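Local atomic coordinates of beta carbonic anhydrase (Burkholderia pseudomallei, PDB entry 6YJN), a protein that probably catalyses the reversible hydration of carbon dioxide to hydrogencarbonate and a proton, with one zinc ion bound in each subunit of a tetramer. Residues V97-H102 / V161-T166; S106-A111 / H125-V130; E63-R68 / L82-F87; M198-S201 / D207-Y210. All coordinates share one frame; numbering follows the deposited sequence.

Contact 1: residues V97-H102 / V161-T166; sequences VMVVGH and VNVCRT. With ZN (zinc ion), chain B.
Val163, on the last turn of helix 145-165, rests its two methyl groups on two different valines of strand 97-102. Its CG1 lies 4.1 Å from CG1 of Val97, and its CG2 lies 4.0 Å from CG2 of Val99. With CG1 held anti to the backbone N (chi1 177°), both branches of Val163 are spread toward the strand, one for each partner. Val97 and Val99 stand two residues apart and so share a face of the sheet, while Met98 between them projects from the other face. Branched aliphatic residues suit this place, being favourable in a strand and offering short, rigid methyls to the helix.

The polar bonds do not join the two segments. Val163 O takes two donors near the C-terminal end of the helix: Thr166 OG1 at 2.8 Å, in the carbonyl plane, and Thr166 N. The same threonine hydroxyl caps the following helix by accepting from Val169 N.

Metal coordination comes from the far end of the strand, where His102 NE2 binds the zinc ion at 1.9 Å. Cys46, Asp48 and Cys105 complete the site, an aspartate-ligated arrangement known from closed type II beta-carbonic anhydrases.

Strand 96-102 runs between strands 41-46 and 180-186, hydrogen-bonded to both, and helix 145-165 lies across the valine face.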
# COMPACT_ATOMS: atom_id res chain seq x y z
N VAL A 97 -4.66 9.86 20.00
CA VAL A 97 -4.41 10.07 18.59
C VAL A 97 -5.33 11.19 18.12
O VAL A 97 -6.49 11.29 18.55
CB VAL A 97 -4.60 8.75 17.80
CG1 VAL A 97 -4.64 8.96 16.30
CG2 VAL A 97 -3.54 7.73 18.16
N MET A 98 -4.79 12.06 17.25
CA MET A 98 -5.55 13.17 16.69
C MET A 98 -5.14 13.44 15.23
O MET A 98 -3.97 13.68 14.91
CB MET A 98 -5.29 14.41 17.53
CG MET A 98 -3.82 14.57 17.78
SD MET A 98 -3.49 15.14 19.44
CE MET A 98 -1.71 15.32 19.34
N VAL A 99 -6.17 13.41 14.37
CA VAL A 99 -6.08 13.73 12.95
C VAL A 99 -6.24 15.24 12.86
O VAL A 99 -7.30 15.76 13.18
CB VAL A 99 -7.19 13.00 12.15
CG1 VAL A 99 -7.20 13.40 10.68
CG2 VAL A 99 -7.15 11.48 12.29
N VAL A 100 -5.18 15.93 12.45
CA VAL A 100 -5.24 17.38 12.41
C VAL A 100 -5.12 17.87 10.97
O VAL A 100 -4.03 17.88 10.39
CB VAL A 100 -4.17 18.05 13.31
CG1 VAL A 100 -4.54 19.50 13.61
CG2 VAL A 100 -3.92 17.29 14.61
N GLY A 101 -6.26 18.31 10.42
CA GLY A 101 -6.29 19.02 9.15
C GLY A 101 -5.93 20.50 9.32
O GLY A 101 -5.76 20.98 10.44
N HIS A 102 -5.81 21.22 8.20
CA HIS A 102 -5.28 22.56 8.22
C HIS A 102 -5.88 23.42 7.10
O HIS A 102 -5.83 23.06 5.91
CB HIS A 102 -3.74 22.47 8.22
CG HIS A 102 -3.15 22.35 6.86
ND1 HIS A 102 -2.81 23.45 6.11
CD2 HIS A 102 -2.89 21.27 6.11
CE1 HIS A 102 -2.34 23.05 4.94
NE2 HIS A 102 -2.36 21.72 4.93
N VAL A 161 -12.75 8.53 11.80
CA VAL A 161 -13.56 7.32 11.73
C VAL A 161 -12.67 6.15 11.30
O VAL A 161 -12.77 5.05 11.83
CB VAL A 161 -14.86 7.46 10.89
N ASN A 162 -11.73 6.43 10.39
CA ASN A 162 -10.85 5.43 9.80
C ASN A 162 -9.93 4.84 10.86
O ASN A 162 -9.81 3.62 10.96
CB ASN A 162 -10.05 6.02 8.62
CG ASN A 162 -10.87 6.21 7.37
OD1 ASN A 162 -12.06 5.87 7.34
ND2 ASN A 162 -10.26 6.73 6.32
N VAL A 163 -9.30 5.72 11.64
CA VAL A 163 -8.46 5.33 12.76
C VAL A 163 -9.26 4.45 13.72
O VAL A 163 -8.78 3.42 14.19
CB VAL A 163 -7.94 6.55 13.52
CG1 VAL A 163 -7.13 6.11 14.72
CG2 VAL A 163 -7.12 7.48 12.63
N CYS A 164 -10.48 4.91 14.04
CA CYS A 164 -11.29 4.29 15.07
C CYS A 164 -11.76 2.93 14.59
O CYS A 164 -12.05 2.06 15.40
CB CYS A 164 -12.50 5.14 15.40
SG CYS A 164 -12.11 6.52 16.51
N ARG A 165 -11.82 2.76 13.27
CA ARG A 165 -12.26 1.48 12.74
C ARG A 165 -11.07 0.53 12.64
O ARG A 165 -11.26 -0.67 12.46
CB ARG A 165 -12.99 1.66 11.40
CG ARG A 165 -14.48 1.98 11.52
CD ARG A 165 -15.02 2.59 10.22
N THR A 166 -9.84 1.04 12.80
CA THR A 166 -8.69 0.17 12.61
C THR A 166 -8.77 -0.99 13.59
O THR A 166 -9.40 -0.88 14.64
CB THR A 166 -7.34 0.89 12.71
OG1 THR A 166 -7.12 1.23 14.07
CG2 THR A 166 -7.24 2.10 11.81
ZN ZN B . -2.29 20.30 3.73

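Contact 2: residues S106-A111 / H125-V130; sequences SGVNAA and HHVQDV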
# COMPACT_ATOMS: atom_id res chain seq x y z
N SER A 106 -3.33 22.38 0.47
CA SER A 106 -3.13 22.31 -0.97
C SER A 106 -3.72 21.03 -1.55
O SER A 106 -4.18 21.02 -2.70
CB SER A 106 -1.67 22.35 -1.24
OG SER A 106 -1.07 21.12 -0.83
N GLY A 107 -3.65 19.95 -0.77
CA GLY A 107 -4.25 18.67 -1.10
C GLY A 107 -5.77 18.78 -1.22
O GLY A 107 -6.32 18.47 -2.27
N VAL A 108 -6.42 19.26 -0.14
CA VAL A 108 -7.87 19.35 -0.08
C VAL A 108 -8.38 20.28 -1.17
O VAL A 108 -9.49 20.11 -1.65
CB VAL A 108 -8.38 19.80 1.30
CG1 VAL A 108 -9.89 19.96 1.30
CG2 VAL A 108 -7.94 18.85 2.42
N ASN A 109 -7.54 21.27 -1.52
CA ASN A 109 -7.83 22.18 -2.61
C ASN A 109 -7.84 21.41 -3.92
O ASN A 109 -8.86 21.33 -4.59
CB ASN A 109 -6.84 23.35 -2.68
CG ASN A 109 -7.43 24.57 -3.36
OD1 ASN A 109 -8.60 24.57 -3.73
ND2 ASN A 109 -6.64 25.62 -3.50
N ALA A 110 -6.68 20.82 -4.26
CA ALA A 110 -6.49 20.20 -5.56
C ALA A 110 -7.65 19.24 -5.85
O ALA A 110 -8.14 19.16 -6.98
CB ALA A 110 -5.14 19.52 -5.61
N ALA A 111 -8.08 18.52 -4.81
CA ALA A 111 -9.22 17.63 -4.84
C ALA A 111 -10.45 18.42 -5.27
O ALA A 111 -10.70 18.54 -6.46
CB ALA A 111 -9.41 17.01 -3.48
N HIS A 125 -8.27 11.02 -4.24
CA HIS A 125 -9.58 10.43 -4.45
C HIS A 125 -10.23 10.17 -3.10
O HIS A 125 -11.44 10.38 -2.95
CB HIS A 125 -9.48 9.17 -5.29
CG HIS A 125 -9.39 9.45 -6.74
ND1 HIS A 125 -10.29 10.27 -7.39
CD2 HIS A 125 -8.53 8.99 -7.69
CE1 HIS A 125 -9.98 10.33 -8.67
NE2 HIS A 125 -8.90 9.54 -8.89
N HIS A 126 -9.40 9.76 -2.15
CA HIS A 126 -9.82 9.54 -0.78
C HIS A 126 -10.58 10.75 -0.25
O HIS A 126 -11.59 10.61 0.45
CB HIS A 126 -8.62 9.13 0.08
CG HIS A 126 -7.98 7.86 -0.37
ND1 HIS A 126 -8.68 6.66 -0.47
CD2 HIS A 126 -6.71 7.56 -0.73
CE1 HIS A 126 -7.86 5.71 -0.88
NE2 HIS A 126 -6.65 6.23 -1.04
N VAL A 127 -10.12 11.95 -0.61
CA VAL A 127 -10.68 13.18 -0.11
C VAL A 127 -11.89 13.56 -0.95
O VAL A 127 -12.90 14.04 -0.44
CB VAL A 127 -9.60 14.27 -0.10
CG1 VAL A 127 -10.17 15.66 0.10
CG2 VAL A 127 -8.51 13.96 0.91
N GLN A 128 -11.80 13.30 -2.26
CA GLN A 128 -12.98 13.45 -3.10
C GLN A 128 -14.14 12.61 -2.53
O GLN A 128 -15.31 12.96 -2.67
CB GLN A 128 -12.62 13.12 -4.55
CG GLN A 128 -11.90 14.25 -5.27
CD GLN A 128 -11.29 13.79 -6.57
OE1 GLN A 128 -10.07 13.64 -6.71
NE2 GLN A 128 -12.14 13.55 -7.55
N ASP A 129 -13.79 11.49 -1.87
CA ASP A 129 -14.79 10.56 -1.38
C ASP A 129 -15.56 11.24 -0.26
O ASP A 129 -16.79 11.17 -0.20
CB ASP A 129 -14.16 9.23 -0.95
CG ASP A 129 -13.79 8.30 -2.09
OD1 ASP A 129 -14.04 8.66 -3.27
OD2 ASP A 129 -13.25 7.21 -1.81
N VAL A 130 -14.83 11.94 0.60
CA VAL A 130 -15.46 12.69 1.67
C VAL A 130 -16.36 13.76 1.05
O VAL A 130 -17.44 14.03 1.58
CB VAL A 130 -14.43 13.31 2.63
CG1 VAL A 130 -15.11 14.05 3.78
CG2 VAL A 130 -13.45 12.28 3.16
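Ala111 packs its CB against Val127 and Gln128, and this methyl is one of the main points of contact between helices 106-112 and 120-133. The segment axes pass 9.1 Å apart and cross at -70°, so the helices share a small patch and not a long seam.

Followed from its start, 125-130 first presents His125 and His126, which face a second subunit. Both imidazoles meet His76 of that neighbouring subunit, and His126 NE2 also hydrogen-bonds to Thr77 OG1 of the same subunit.

Val127 then turns inward and carries most of the apolar packing. Its CG1 is 3.9 Å from CB of Ala111 and, more loosely, 4.5 Å from CG1 of Val108. With CG1 opposite the backbone N (chi1 167°), this branch reaches both residues, Ala111 more closely; the two lie nearly one turn apart on their helix.

Gln128 follows with its aliphatic part: CG sits 4.1 Å from CB of Ala111, where the backbones draw closest, the two CA atoms 5.9 Å apart. A small residue at 111 suits such an approach, and the methylene of a glutamine can pack there, Gln128 as a whole being only partly exposed. Asp129 again looks outward, its OD2 bonded to His76 NE2 of the second subunit.

Helix 145-165 packs against both helices, touching Val108 through Leu151 and Ile152 and Val127 through Asn155. Helix 106-112 starts beside the metal site, where Ser106 OG hydrogen-bonds to OD1 of the zinc ligand Asp48.

Contact 3: residues E63-R68 / L82-F87; sequences EVFVHR and LSVIQF
His67 and Val84 meet inside a beta-alpha-beta crossover, in which parallel strand 64-69 leads through helix 79-92 to strand 96-102. As expected of that motif, helix and strand run almost antiparallel, at 167°, with the segment axes 9.4 Å apart.

The tighter part is at Val84, whose two methyls share the side chain of His67. CG1 comes within 3.8 Å of His67 CB, and CG2 lies 3.7 Å from His67 ND1, approaching the imidazole obliquely. With CG of His67 anti to the backbone N (chi1 172°), the imidazole extends toward the helix and ND1 comes to the valine methyl. A compact beta-branched residue fits this spot, since its two methyls pack between helix and strand with little conformational freedom to lose. At its other nitrogen, NE2, the imidazole is hydrogen-bonded to Asn69 ND2, so CB and ND1 pack on the valine while NE2 makes the polar bond.

Looser packing is found between Phe65 and Phe87. Their planes are within 18° of parallel, yet the centroids are 6.0 Å from each other, so there is little stacking; the rings come nearest at Phe65 CZ and Phe87 CD1, 4.1 Å apart.

Even this looser side is not open to solvent: all four touching residues are buried, and Phe65 packs also on Ala88 and Leu92 and on Asp48 of a third subunit. Separately, Val66 O hydrogen-bonds to Ser47 OG of that subunit across the interface. The edge of the Phe65 ring is turned to the helix backbone: CE2 lies 4.1 Å from Val84 O, near the ring plane.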
# COMPACT_ATOMS: atom_id res chain seq x y z
N GLU A 63 8.01 15.21 21.87
CA GLU A 63 6.95 14.95 22.83
C GLU A 63 5.70 14.54 22.06
O GLU A 63 4.78 13.97 22.64
CB GLU A 63 6.72 16.16 23.72
N VAL A 64 5.68 14.85 20.75
CA VAL A 64 4.62 14.45 19.85
C VAL A 64 5.18 13.59 18.73
O VAL A 64 6.11 13.99 18.04
CB VAL A 64 3.83 15.64 19.28
CG1 VAL A 64 2.59 15.16 18.55
CG2 VAL A 64 3.45 16.63 20.38
N PHE A 65 4.55 12.42 18.55
CA PHE A 65 4.87 11.46 17.51
C PHE A 65 4.08 11.80 16.24
O PHE A 65 2.86 12.01 16.31
CB PHE A 65 4.51 10.06 18.02
CG PHE A 65 5.28 8.92 17.39
CD1 PHE A 65 6.67 8.87 17.48
CD2 PHE A 65 4.62 7.89 16.74
CE1 PHE A 65 7.38 7.82 16.90
CE2 PHE A 65 5.33 6.85 16.17
CZ PHE A 65 6.70 6.81 16.25
N VAL A 66 4.77 11.84 15.09
CA VAL A 66 4.17 12.48 13.93
C VAL A 66 4.22 11.60 12.68
O VAL A 66 5.26 11.04 12.33
CB VAL A 66 4.80 13.86 13.67
CG1 VAL A 66 4.30 14.48 12.38
CG2 VAL A 66 4.57 14.80 14.84
N HIS A 67 3.06 11.53 12.00
CA HIS A 67 2.97 11.10 10.61
C HIS A 67 2.42 12.24 9.75
O HIS A 67 1.58 13.02 10.21
CB HIS A 67 2.14 9.80 10.51
CG HIS A 67 1.83 9.39 9.11
ND1 HIS A 67 2.66 8.56 8.38
CD2 HIS A 67 0.77 9.68 8.31
CE1 HIS A 67 2.13 8.35 7.19
NE2 HIS A 67 0.96 9.04 7.13
N ARG A 68 2.94 12.35 8.51
CA ARG A 68 2.46 13.35 7.55
C ARG A 68 2.35 12.71 6.18
O ARG A 68 3.33 12.20 5.65
CB ARG A 68 3.39 14.56 7.41
CG ARG A 68 3.79 15.23 8.72
CD ARG A 68 4.29 16.65 8.58
NE ARG A 68 3.19 17.52 8.95
CZ ARG A 68 3.12 18.18 10.10
NH1 ARG A 68 2.07 18.94 10.36
NH2 ARG A 68 4.10 18.08 10.97
N LEU A 82 -0.90 2.86 9.16
CA LEU A 82 -1.29 1.85 10.12
C LEU A 82 -0.07 1.48 10.98
O LEU A 82 -0.20 1.34 12.20
CB LEU A 82 -1.85 0.61 9.41
CG LEU A 82 -3.24 0.72 8.77
CD1 LEU A 82 -3.69 -0.63 8.25
CD2 LEU A 82 -4.27 1.29 9.73
N SER A 83 1.10 1.32 10.34
CA SER A 83 2.35 0.98 11.01
C SER A 83 2.64 1.98 12.12
O SER A 83 2.81 1.59 13.27
CB SER A 83 3.49 0.94 10.04
OG SER A 83 3.69 -0.39 9.57
N VAL A 84 2.70 3.27 11.74
CA VAL A 84 2.86 4.38 12.67
C VAL A 84 1.91 4.21 13.86
O VAL A 84 2.33 4.33 15.01
CB VAL A 84 2.67 5.74 11.95
CG1 VAL A 84 2.64 6.90 12.92
CG2 VAL A 84 3.73 6.00 10.88
N ILE A 85 0.64 3.88 13.58
CA ILE A 85 -0.41 3.83 14.60
C ILE A 85 -0.21 2.63 15.52
O ILE A 85 -0.26 2.78 16.75
CB ILE A 85 -1.81 3.84 13.97
CG1 ILE A 85 -2.03 5.10 13.13
CG2 ILE A 85 -2.91 3.64 15.01
CD1 ILE A 85 -3.06 4.91 12.03
N GLN A 86 -0.03 1.44 14.94
CA GLN A 86 0.23 0.27 15.74
C GLN A 86 1.47 0.50 16.61
O GLN A 86 1.54 0.02 17.74
CB GLN A 86 0.33 -0.98 14.86
CG GLN A 86 0.49 -2.26 15.67
CD GLN A 86 1.94 -2.57 16.00
OE1 GLN A 86 2.85 -2.23 15.24
NE2 GLN A 86 2.15 -3.21 17.15
N PHE A 87 2.44 1.28 16.10
CA PHE A 87 3.64 1.58 16.85
C PHE A 87 3.36 2.60 17.96
O PHE A 87 3.85 2.47 19.07
CB PHE A 87 4.72 2.10 15.88
CG PHE A 87 6.15 2.07 16.37
CD1 PHE A 87 6.58 2.92 17.38
CD2 PHE A 87 7.08 1.22 15.78
CE1 PHE A 87 7.90 2.90 17.81
CE2 PHE A 87 8.41 1.21 16.19
CZ PHE A 87 8.81 2.06 17.20

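Contact 4: residues M198-S201 / D207-Y210; sequences MAVS and DATY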
# COMPACT_ATOMS: atom_id res chain seq x y z
N MET A 198 -14.86 16.08 18.23
CA MET A 198 -14.71 14.75 17.67
C MET A 198 -13.64 14.00 18.45
O MET A 198 -12.49 13.94 18.03
CB MET A 198 -14.35 14.83 16.18
CG MET A 198 -14.49 13.51 15.44
SD MET A 198 -16.09 12.66 15.67
CE MET A 198 -15.62 10.98 15.29
N ALA A 199 -14.03 13.43 19.59
CA ALA A 199 -13.07 12.71 20.42
C ALA A 199 -13.63 11.37 20.90
O ALA A 199 -14.30 11.29 21.92
CB ALA A 199 -12.57 13.57 21.55
N VAL A 200 -13.34 10.30 20.16
CA VAL A 200 -13.87 9.01 20.53
C VAL A 200 -12.86 8.30 21.42
O VAL A 200 -11.65 8.53 21.28
CB VAL A 200 -14.17 8.17 19.28
CG1 VAL A 200 -14.82 6.85 19.67
CG2 VAL A 200 -15.02 8.94 18.28
N SER A 201 -13.38 7.45 22.32
CA SER A 201 -12.61 6.85 23.40
C SER A 201 -12.91 5.37 23.54
O SER A 201 -12.06 4.61 24.00
CB SER A 201 -12.85 7.56 24.68
OG SER A 201 -12.23 8.83 24.65
N ASP A 207 -22.54 7.81 17.61
CA ASP A 207 -23.13 8.99 18.24
C ASP A 207 -22.16 10.16 18.23
O ASP A 207 -22.54 11.26 17.82
CB ASP A 207 -23.65 8.69 19.64
N ALA A 208 -20.91 9.94 18.69
CA ALA A 208 -19.97 11.03 18.84
C ALA A 208 -19.78 11.76 17.51
O ALA A 208 -19.62 12.98 17.50
CB ALA A 208 -18.67 10.63 19.50
N THR A 209 -19.87 11.04 16.38
CA THR A 209 -19.59 11.65 15.09
C THR A 209 -20.84 12.31 14.52
O THR A 209 -20.75 13.39 13.95
CB THR A 209 -19.09 10.66 14.03
OG1 THR A 209 -20.20 10.15 13.29
CG2 THR A 209 -18.24 9.53 14.59
N TYR A 210 -21.97 11.61 14.63
CA TYR A 210 -23.25 12.14 14.17
C TYR A 210 -23.41 13.55 14.73
O TYR A 210 -23.61 14.49 13.97
CB TYR A 210 -24.38 11.14 14.42
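The end of the antiparallel edge strand 193-200 is joined by a short connection to helix 205-214, and across this turn Met198 and Val200 pack against Ala208 and Thr209. Val200 makes the plain apolar part: its CG2 lies 4.2 Å from CB of Ala208. Alanine suits the helix position because its short methyl is directed at the strand and meets the valine there. The backbones come closest at another pair, Met198 CA and Thr209 CA, 6.3 Å apart.

Met198 works differently, through a long and flexible side chain. Its CG is trans to the backbone N, but the chain then bends at chi2 (51°), and this brings the sulfur round to the helix. SD lies 3.7 Å from Thr209 CA and 4.0 Å from Ala208 O, so the thioether touches the helix backbone as well as its side chains. The side chains of Met198 and Thr209 as a whole lie side by side, pointing the same way; the placement of the terminal methyl is doubtful.

In the fold, 193-200 is the last strand of the mixed sheet and lies next to 180-186, to which Met198 and Val200 are joined by backbone bonds with Ala183 and Val181. Ala199 between them turns its methyl from the helix. Helix 205-214 shares this side of the strand with helix 145-165: Met198 also touches Ile157 and Val160, and Val200 touches Cys164. At the turn itself, Val200 O is hydrogen-bonded to Thr180 OG1, and Ser201 N to Glu204 OE2.

Overall arrangement
Contacts 1, 3 and 4 each join a helix to the same sheet, at a central strand and at its two edge strands, whereas contact 2 joins two helices beyond it. Contacts 1 to 3 are buried, contact 4 only partly. Contact 1 is the most central, its centre about 7 Å from that of the chain; contact 4 lies about 16 Å out, and no other subunit touches it. Contact 1 meets contact 3 through Thr166 and Leu82, and contact 4 through Cys164 and Val200. Chemistry follows place: valines alone in contact 1, aromatic rings in contact 3 beside a subunit interface, alanine, valine and a glutamine methylene in contact 2, whose neighbouring histidines meet another subunit, a thioether in contact 4. Contact 1 supplies the zinc ligand His102; 106-111 begins nearby.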